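PDB 5ZFQ: twitching motility pilus retraction protein, which probably uses ATP hydrolysis, as a hexameric secretion-type ATPase, to power the retraction of type IV pili in Geobacter sulfurreducens. Local coordinates for residues A145-G150 / V285-M290; V182-P187 / N213-I218. All coordinates share one frame; numbering follows the deposited sequence.

Interaction 1: residues A145-G150 / V285-M290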
ATOM      1  N   ALA A 145      26.315 -28.302  19.597  1.00 41.98           N
ATOM      2  CA  ALA A 145      25.293 -28.260  20.641  1.00 41.13           C
ATOM      3  C   ALA A 145      25.904 -27.969  21.999  1.00 40.30           C
ATOM      4  O   ALA A 145      25.199 -27.840  23.010  1.00 39.32           O
ATOM      5  CB  ALA A 145      24.519 -29.574  20.679  1.00 41.71           C
ATOM      6  N   GLU A 146      27.227 -27.883  22.022  1.00 40.72           N
ATOM      7  CA  GLU A 146      27.922 -27.559  23.248  1.00 40.95           C
ATOM      8  C   GLU A 146      28.361 -26.110  23.229  1.00 39.97           C
ATOM      9  O   GLU A 146      29.035 -25.655  24.151  1.00 40.02           O
ATOM     10  CB  GLU A 146      29.116 -28.489  23.459  1.00 42.93           C
ATOM     11  CG  GLU A 146      28.720 -29.866  23.937  1.00 44.95           C
ATOM     12  CD  GLU A 146      29.848 -30.884  23.807  1.00 47.64           C
ATOM     13  OE1 GLU A 146      30.973 -30.473  23.449  1.00 48.69           O
ATOM     14  OE2 GLU A 146      29.614 -32.091  24.071  1.00 48.67           O
ATOM     15  N   LYS A 147      27.976 -25.384  22.184  1.00 39.66           N
ATOM     16  CA  LYS A 147      28.325 -23.970  22.079  1.00 40.59           C
ATOM     17  C   LYS A 147      27.583 -23.159  23.124  1.00 40.27           C
ATOM     18  O   LYS A 147      26.375 -23.329  23.302  1.00 39.79           O
ATOM     19  CB  LYS A 147      28.000 -23.419  20.693  1.00 41.43           C
ATOM     20  CG  LYS A 147      28.855 -23.949  19.584  1.00 43.35           C
ATOM     21  CD  LYS A 147      30.265 -23.408  19.671  1.00 45.24           C
ATOM     22  CE  LYS A 147      31.071 -23.797  18.425  1.00 46.78           C
ATOM     23  NZ  LYS A 147      32.533 -23.580  18.670  1.00 48.37           N
ATOM     24  N   PRO A 148      28.303 -22.262  23.812  1.00 40.95           N
ATOM     25  CA  PRO A 148      27.661 -21.403  24.813  1.00 40.69           C
ATOM     26  C   PRO A 148      26.913 -20.218  24.210  1.00 40.25           C
ATOM     27  O   PRO A 148      25.832 -19.901  24.695  1.00 40.07           O
ATOM     28  CB  PRO A 148      28.833 -20.937  25.677  1.00 41.55           C
ATOM     29  CG  PRO A 148      30.024 -21.056  24.819  1.00 42.03           C
ATOM     30  CD  PRO A 148      29.771 -22.151  23.833  1.00 41.76           C
ATOM     31  N   ARG A 149      27.455 -19.593  23.169  1.00 39.93           N
ATOM     32  CA  ARG A 149      26.863 -18.375  22.591  1.00 39.02           C
ATOM     33  C   ARG A 149      26.704 -18.446  21.093  1.00 38.34           C
ATOM     34  O   ARG A 149      27.156 -19.384  20.456  1.00 39.21           O
ATOM     35  CB  ARG A 149      27.731 -17.160  22.890  1.00 38.96           C
ATOM     36  CG  ARG A 149      27.752 -16.765  24.308  1.00 39.26           C
ATOM     37  CD  ARG A 149      28.953 -15.878  24.568  1.00 40.13           C
ATOM     38  NE  ARG A 149      30.165 -16.657  24.757  1.00 41.13           N
ATOM     39  CZ  ARG A 149      30.382 -17.427  25.819  1.00 42.15           C
ATOM     40  NH1 ARG A 149      29.442 -17.542  26.766  1.00 41.83           N
ATOM     41  NH2 ARG A 149      31.529 -18.091  25.928  1.00 43.22           N
ATOM     42  N   GLY A 150      26.112 -17.411  20.530  1.00 37.07           N
ATOM     43  CA  GLY A 150      26.140 -17.242  19.096  1.00 36.95           C
ATOM     44  C   GLY A 150      24.904 -17.720  18.367  1.00 36.61           C
ATOM     45  O   GLY A 150      23.903 -18.105  18.968  1.00 28.83           O
ATOM     46  N   VAL A 285      28.884 -13.554  15.216  1.00 39.72           N
ATOM     47  CA  VAL A 285      28.009 -14.386  16.046  1.00 39.11           C
ATOM     48  C   VAL A 285      27.730 -15.790  15.477  1.00 38.89           C
ATOM     49  O   VAL A 285      27.361 -16.700  16.238  1.00 38.89           O
ATOM     50  CB  VAL A 285      26.632 -13.684  16.314  1.00 33.26           C
ATOM     51  CG1 VAL A 285      26.817 -12.287  16.876  1.00 34.36           C
ATOM     52  CG2 VAL A 285      25.779 -13.661  15.064  1.00 32.42           C
ATOM     53  N   LEU A 286      27.908 -15.971  14.167  1.00 39.00           N
ATOM     54  CA  LEU A 286      27.656 -17.266  13.516  1.00 38.23           C
ATOM     55  C   LEU A 286      28.588 -18.324  14.068  1.00 38.88           C
ATOM     56  O   LEU A 286      29.808 -18.134  14.068  1.00 39.73           O
ATOM     57  CB  LEU A 286      27.839 -17.158  12.002  1.00 38.50           C
ATOM     58  CG  LEU A 286      27.162 -18.154  11.059  1.00 37.58           C
ATOM     59  CD1 LEU A 286      25.662 -18.274  11.344  1.00 36.25           C
ATOM     60  CD2 LEU A 286      27.391 -17.733   9.618  1.00 38.08           C
ATOM     61  N   GLU A 287      28.024 -19.421  14.568  1.00 38.66           N
ATOM     62  CA  GLU A 287      28.844 -20.480  15.161  1.00 39.67           C
ATOM     63  C   GLU A 287      28.696 -21.761  14.367  1.00 39.37           C
ATOM     64  O   GLU A 287      29.429 -22.727  14.581  1.00 40.52           O
ATOM     65  CB  GLU A 287      28.484 -20.714  16.634  1.00 40.10           C
ATOM     66  CG  GLU A 287      28.959 -19.607  17.587  1.00 41.86           C
ATOM     67  CD  GLU A 287      30.482 -19.379  17.542  1.00 44.81           C
ATOM     68  OE1 GLU A 287      31.239 -20.343  17.240  1.00 45.58           O
ATOM     69  OE2 GLU A 287      30.915 -18.224  17.791  1.00 47.11           O
ATOM     70  N   GLY A 288      27.761 -21.764  13.427  1.00 38.28           N
ATOM     71  CA  GLY A 288      27.548 -22.940  12.611  1.00 38.51           C
ATOM     72  C   GLY A 288      26.309 -22.904  11.740  1.00 37.82           C
ATOM     73  O   GLY A 288      25.283 -22.304  12.081  1.00 37.35           O
ATOM     74  N   VAL A 289      26.415 -23.562  10.596  1.00 37.96           N
ATOM     75  CA  VAL A 289      25.313 -23.653   9.652  1.00 36.97           C
ATOM     76  C   VAL A 289      25.191 -25.090   9.203  1.00 37.01           C
ATOM     77  O   VAL A 289      26.156 -25.692   8.740  1.00 37.51           O
ATOM     78  CB  VAL A 289      25.516 -22.745   8.397  1.00 42.10           C
ATOM     79  CG1 VAL A 289      24.339 -22.912   7.421  1.00 41.08           C
ATOM     80  CG2 VAL A 289      25.742 -21.276   8.802  1.00 41.89           C
ATOM     81  N   MET A 290      24.007 -25.646   9.346  1.00 36.90           N
ATOM     82  CA  MET A 290      23.767 -26.970   8.834  1.00 38.20           C
ATOM     83  C   MET A 290      22.690 -26.932   7.765  1.00 38.92           C
ATOM     84  O   MET A 290      21.587 -26.453   7.982  1.00 38.16           O
ATOM     85  CB  MET A 290      23.406 -27.915   9.972  1.00 37.94           C
ATOM     86  CG  MET A 290      24.559 -28.062  10.969  1.00 38.83           C
ATOM     87  SD  MET A 290      24.117 -29.004  12.437  1.00 51.18           S
ATOM     88  CE  MET A 290      22.563 -28.275  12.818  1.00 30.83           C
TER
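Gly150 and Val285 mark the closest backbone approach of 145-150 to 285-290, their CA atoms 4.6 Å apart, where a loop turns into strand 150-155 and helix 275-285 gives way to strand 286-296. No hydrogen bond joins the two segments themselves; the ladder begins one residue on, where Leu151 bonds through its backbone to both Val285 and Glu287, as parallel neighbours do. Gly150 CA lies 3.2 Å from Val285 O; at phi 98° a side chain would jam against the preceding carbonyl, hence the glycine. Glu287 reaches back over the loop just before the strand, its CG resting 3.4 Å from Arg149 O. A bend at chi2 (-58°) then turns the carboxylate toward Lys147, whose own chain bends at chi2 (-71°) and crosses it at about a right angle. Lys147 NZ and Glu287 OE1, 3.8 Å apart, form only a long salt bridge, while a weak ion pair links OE2 to Arg317. With an alanine here, the Lys147 ammonium would probably lose this partner and Arg149 O the methylene packed on it. Such parallel pairing belongs to the RecA-like core of secretion ATPases, in which strand 150-155 leads into what appears to be the P-loop, Gly156 to Ser163.

Interaction 2: residues V182-P187 / N213-I218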
ATOM      1  N   VAL A 182      13.717 -21.073  25.681  1.00 30.23           N
ATOM      2  CA  VAL A 182      12.449 -20.652  25.060  1.00 29.83           C
ATOM      3  C   VAL A 182      12.448 -20.989  23.572  1.00 29.54           C
ATOM      4  O   VAL A 182      13.345 -20.568  22.834  1.00 29.60           O
ATOM      5  CB  VAL A 182      12.201 -19.133  25.209  1.00 29.38           C
ATOM      6  CG1 VAL A 182      10.903 -18.731  24.505  1.00 28.22           C
ATOM      7  CG2 VAL A 182      12.206 -18.734  26.685  1.00 29.23           C
ATOM      8  N   THR A 183      11.447 -21.735  23.126  1.00 29.29           N
ATOM      9  CA  THR A 183      11.288 -22.028  21.699  1.00 29.14           C
ATOM     10  C   THR A 183      10.057 -21.317  21.157  1.00 29.19           C
ATOM     11  O   THR A 183       9.090 -21.096  21.878  1.00 28.06           O
ATOM     12  CB  THR A 183      11.135 -23.551  21.435  1.00 30.66           C
ATOM     13  OG1 THR A 183       9.858 -23.976  21.920  1.00 30.90           O
ATOM     14  CG2 THR A 183      12.228 -24.354  22.155  1.00 30.32           C
ATOM     15  N   ILE A 184      10.084 -20.980  19.880  1.00 29.26           N
ATOM     16  CA  ILE A 184       8.926 -20.395  19.221  1.00 28.23           C
ATOM     17  C   ILE A 184       8.742 -21.201  17.937  1.00 36.28           C
ATOM     18  O   ILE A 184       9.571 -21.146  17.024  1.00 36.16           O
ATOM     19  CB  ILE A 184       9.136 -18.866  18.972  1.00 28.38           C
ATOM     20  CG1 ILE A 184       9.298 -18.120  20.304  1.00 28.39           C
ATOM     21  CG2 ILE A 184       7.993 -18.255  18.188  1.00 28.85           C
ATOM     22  CD1 ILE A 184      10.050 -16.772  20.164  1.00 28.56           C
ATOM     23  N   GLU A 185       7.680 -21.993  17.893  1.00 36.35           N
ATOM     24  CA  GLU A 185       7.563 -23.063  16.900  1.00 35.98           C
ATOM     25  C   GLU A 185       6.267 -22.990  16.093  1.00 35.60           C
ATOM     26  O   GLU A 185       5.246 -22.489  16.570  1.00 35.48           O
ATOM     27  CB  GLU A 185       7.669 -24.433  17.587  1.00 36.64           C
ATOM     28  CG  GLU A 185       9.007 -24.679  18.298  1.00 37.09           C
ATOM     29  CD  GLU A 185       9.144 -26.073  18.923  1.00 38.01           C
ATOM     30  OE1 GLU A 185       9.070 -27.090  18.177  1.00 39.01           O
ATOM     31  OE2 GLU A 185       9.351 -26.147  20.161  1.00 37.59           O
ATOM     32  N   ASP A 186       6.305 -23.505  14.871  1.00 35.71           N
ATOM     33  CA  ASP A 186       5.142 -23.447  13.998  1.00 36.62           C
ATOM     34  C   ASP A 186       5.016 -24.677  13.102  1.00 36.90           C
ATOM     35  O   ASP A 186       5.311 -24.604  11.901  1.00 36.77           O
ATOM     36  CB  ASP A 186       5.200 -22.181  13.136  1.00 37.68           C
ATOM     37  CG  ASP A 186       3.907 -21.940  12.352  1.00 39.59           C
ATOM     38  OD1 ASP A 186       2.798 -22.263  12.869  1.00 39.81           O
ATOM     39  OD2 ASP A 186       4.015 -21.428  11.208  1.00 40.58           O
ATOM     40  N   PRO A 187       4.533 -25.803  13.675  1.00 37.63           N
ATOM     41  CA  PRO A 187       4.088 -25.890  15.066  1.00 37.31           C
ATOM     42  C   PRO A 187       5.191 -26.472  15.951  1.00 37.06           C
ATOM     43  O   PRO A 187       6.335 -26.597  15.500  1.00 36.93           O
ATOM     44  CB  PRO A 187       2.899 -26.842  14.973  1.00 37.70           C
ATOM     45  CG  PRO A 187       3.238 -27.737  13.803  1.00 37.98           C
ATOM     46  CD  PRO A 187       4.350 -27.103  13.003  1.00 37.83           C
ATOM     47  N   ASN A 213       4.849 -11.309  17.441  1.00 47.59           N
ATOM     48  CA  ASN A 213       4.419 -11.135  18.828  1.00 46.36           C
ATOM     49  C   ASN A 213       5.393 -11.800  19.806  1.00 44.31           C
ATOM     50  O   ASN A 213       5.841 -11.185  20.770  1.00 43.90           O
ATOM     51  CB  ASN A 213       3.003 -11.702  19.038  1.00 47.90           C
ATOM     52  CG  ASN A 213       1.894 -10.702  18.713  1.00 50.16           C
ATOM     53  OD1 ASN A 213       2.135  -9.657  18.094  1.00 51.16           O
ATOM     54  ND2 ASN A 213       0.656 -11.039  19.111  1.00 51.02           N
ATOM     55  N   ALA A 214       5.721 -13.059  19.550  1.00 43.17           N
ATOM     56  CA  ALA A 214       6.522 -13.818  20.491  1.00 42.13           C
ATOM     57  C   ALA A 214       7.950 -13.269  20.609  1.00 41.94           C
ATOM     58  O   ALA A 214       8.597 -13.401  21.654  1.00 42.11           O
ATOM     59  CB  ALA A 214       6.543 -15.278  20.091  1.00 41.65           C
ATOM     60  N   LEU A 215       8.446 -12.645  19.550  1.00 41.71           N
ATOM     61  CA  LEU A 215       9.798 -12.101  19.580  1.00 41.05           C
ATOM     62  C   LEU A 215       9.840 -10.693  20.187  1.00 41.02           C
ATOM     63  O   LEU A 215      10.877 -10.243  20.671  1.00 40.59           O
ATOM     64  CB  LEU A 215      10.386 -12.080  18.173  1.00 40.89           C
ATOM     65  CG  LEU A 215      10.844 -13.442  17.683  1.00 40.06           C
ATOM     66  CD1 LEU A 215      11.240 -13.353  16.228  1.00 40.34           C
ATOM     67  CD2 LEU A 215      11.998 -13.899  18.560  1.00 39.03           C
ATOM     68  N   LYS A 216       8.706 -10.008  20.154  1.00 41.19           N
ATOM     69  CA  LYS A 216       8.619  -8.651  20.661  1.00 41.20           C
ATOM     70  C   LYS A 216       9.022  -8.539  22.124  1.00 40.15           C
ATOM     71  O   LYS A 216       9.436  -7.460  22.569  1.00 40.76           O
ATOM     72  CB  LYS A 216       7.203  -8.120  20.488  1.00 42.37           C
ATOM     73  CG  LYS A 216       7.048  -6.696  20.907  1.00 43.56           C
ATOM     74  CD  LYS A 216       5.577  -6.328  21.064  1.00 45.04           C
ATOM     75  CE  LYS A 216       5.414  -4.833  21.292  1.00 45.93           C
ATOM     76  NZ  LYS A 216       3.967  -4.533  21.371  1.00 47.11           N
ATOM     77  N   TYR A 217       8.905  -9.647  22.864  1.00 38.51           N
ATOM     78  CA  TYR A 217       9.138  -9.641  24.310  1.00 37.43           C
ATOM     79  C   TYR A 217      10.156 -10.678  24.757  1.00 35.54           C
ATOM     80  O   TYR A 217      10.358 -10.863  25.956  1.00 34.54           O
ATOM     81  CB  TYR A 217       7.828  -9.875  25.071  1.00 38.58           C
ATOM     82  CG  TYR A 217       6.839  -8.752  24.978  1.00 41.10           C
ATOM     83  CD1 TYR A 217       7.249  -7.422  25.027  1.00 42.25           C
ATOM     84  CD2 TYR A 217       5.482  -9.015  24.815  1.00 42.96           C
ATOM     85  CE1 TYR A 217       6.321  -6.373  24.931  1.00 43.70           C
ATOM     86  CE2 TYR A 217       4.543  -7.981  24.727  1.00 44.40           C
ATOM     87  CZ  TYR A 217       4.964  -6.660  24.782  1.00 44.79           C
ATOM     88  OH  TYR A 217       4.024  -5.642  24.684  1.00 45.81           O
ATOM     89  N   ILE A 218      10.790 -11.350  23.801  1.00 35.25           N
ATOM     90  CA  ILE A 218      11.730 -12.417  24.133  1.00 35.19           C
ATOM     91  C   ILE A 218      12.886 -11.932  25.046  1.00 33.14           C
ATOM     92  O   ILE A 218      13.381 -12.682  25.905  1.00 30.09           O
ATOM     93  CB  ILE A 218      12.306 -13.063  22.853  1.00 35.95           C
ATOM     94  CG1 ILE A 218      13.057 -14.355  23.196  1.00 35.67           C
ATOM     95  CG2 ILE A 218      13.164 -12.056  22.041  1.00 30.87           C
ATOM     96  CD1 ILE A 218      12.147 -15.448  23.622  1.00 29.96           C
TER
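Ile184 supplies the main bump of this interface, driving its CD1 methyl toward the shallow hollow between Ala214 and Leu215 on helix 211-216. That methyl sits 3.8 Å from Ala214 CB and equally far, 3.8 Å, from Leu215 CD2. With CG2 anti to the backbone N and CG1 beside it (chi1 -62°), Ile184 also offers a notch between CG2 and its CG1-CD1 arm, and the Ala214 methyl sits in it, CB 3.8 Å from Ile184 CG2. Leu215 meets the isoleucine obliquely, bringing a single methyl to its tip. The second bump comes from the helix segment. Ile218, just beyond the helix, sends CD1 to within 3.6 Å of Val182 CG1, the two side chains running antiparallel alongside one another. Because Val182 and Ile184 alternate with Thr183 along the strand, the threonine faces away, and its OG1 donates to Glu185 OE2 at 2.8 Å, meeting the anti lone pair of the carboxylate. Phe211 and Val226 extend the greasy layer against Ile184 and Ile218 respectively. The contacts across the segments are all aliphatic, the nearest of them between methyl groups, which implies that the helix is seated on strand 180-185 by complementary shape and exclusion of water rather than by hydrogen bonds or charge.

Both contacts reach the same mixed sheet, yet they illustrate how chemistry follows position. Interaction 1 joins two parallel neighbours at their starting ends, and is only partly buried: backbone packing lies inside, a long charge pair on the more open side. Interaction 2 lays a helix against strand 180-185, is buried, and relies on aliphatic side chains alone. Their centres are 19 Å apart and their nearest atoms about 12 Å, so neither touches the other; in sequence, 182-187 and 213-218 both fall between the partners of interaction 1. Each also lies near a subunit boundary: Arg149 packs on Pro296 of a neighbouring subunit, while interaction 2 meets two neighbours, Tyr217 on Asn110 of one and Pro187 on Arg220 of another.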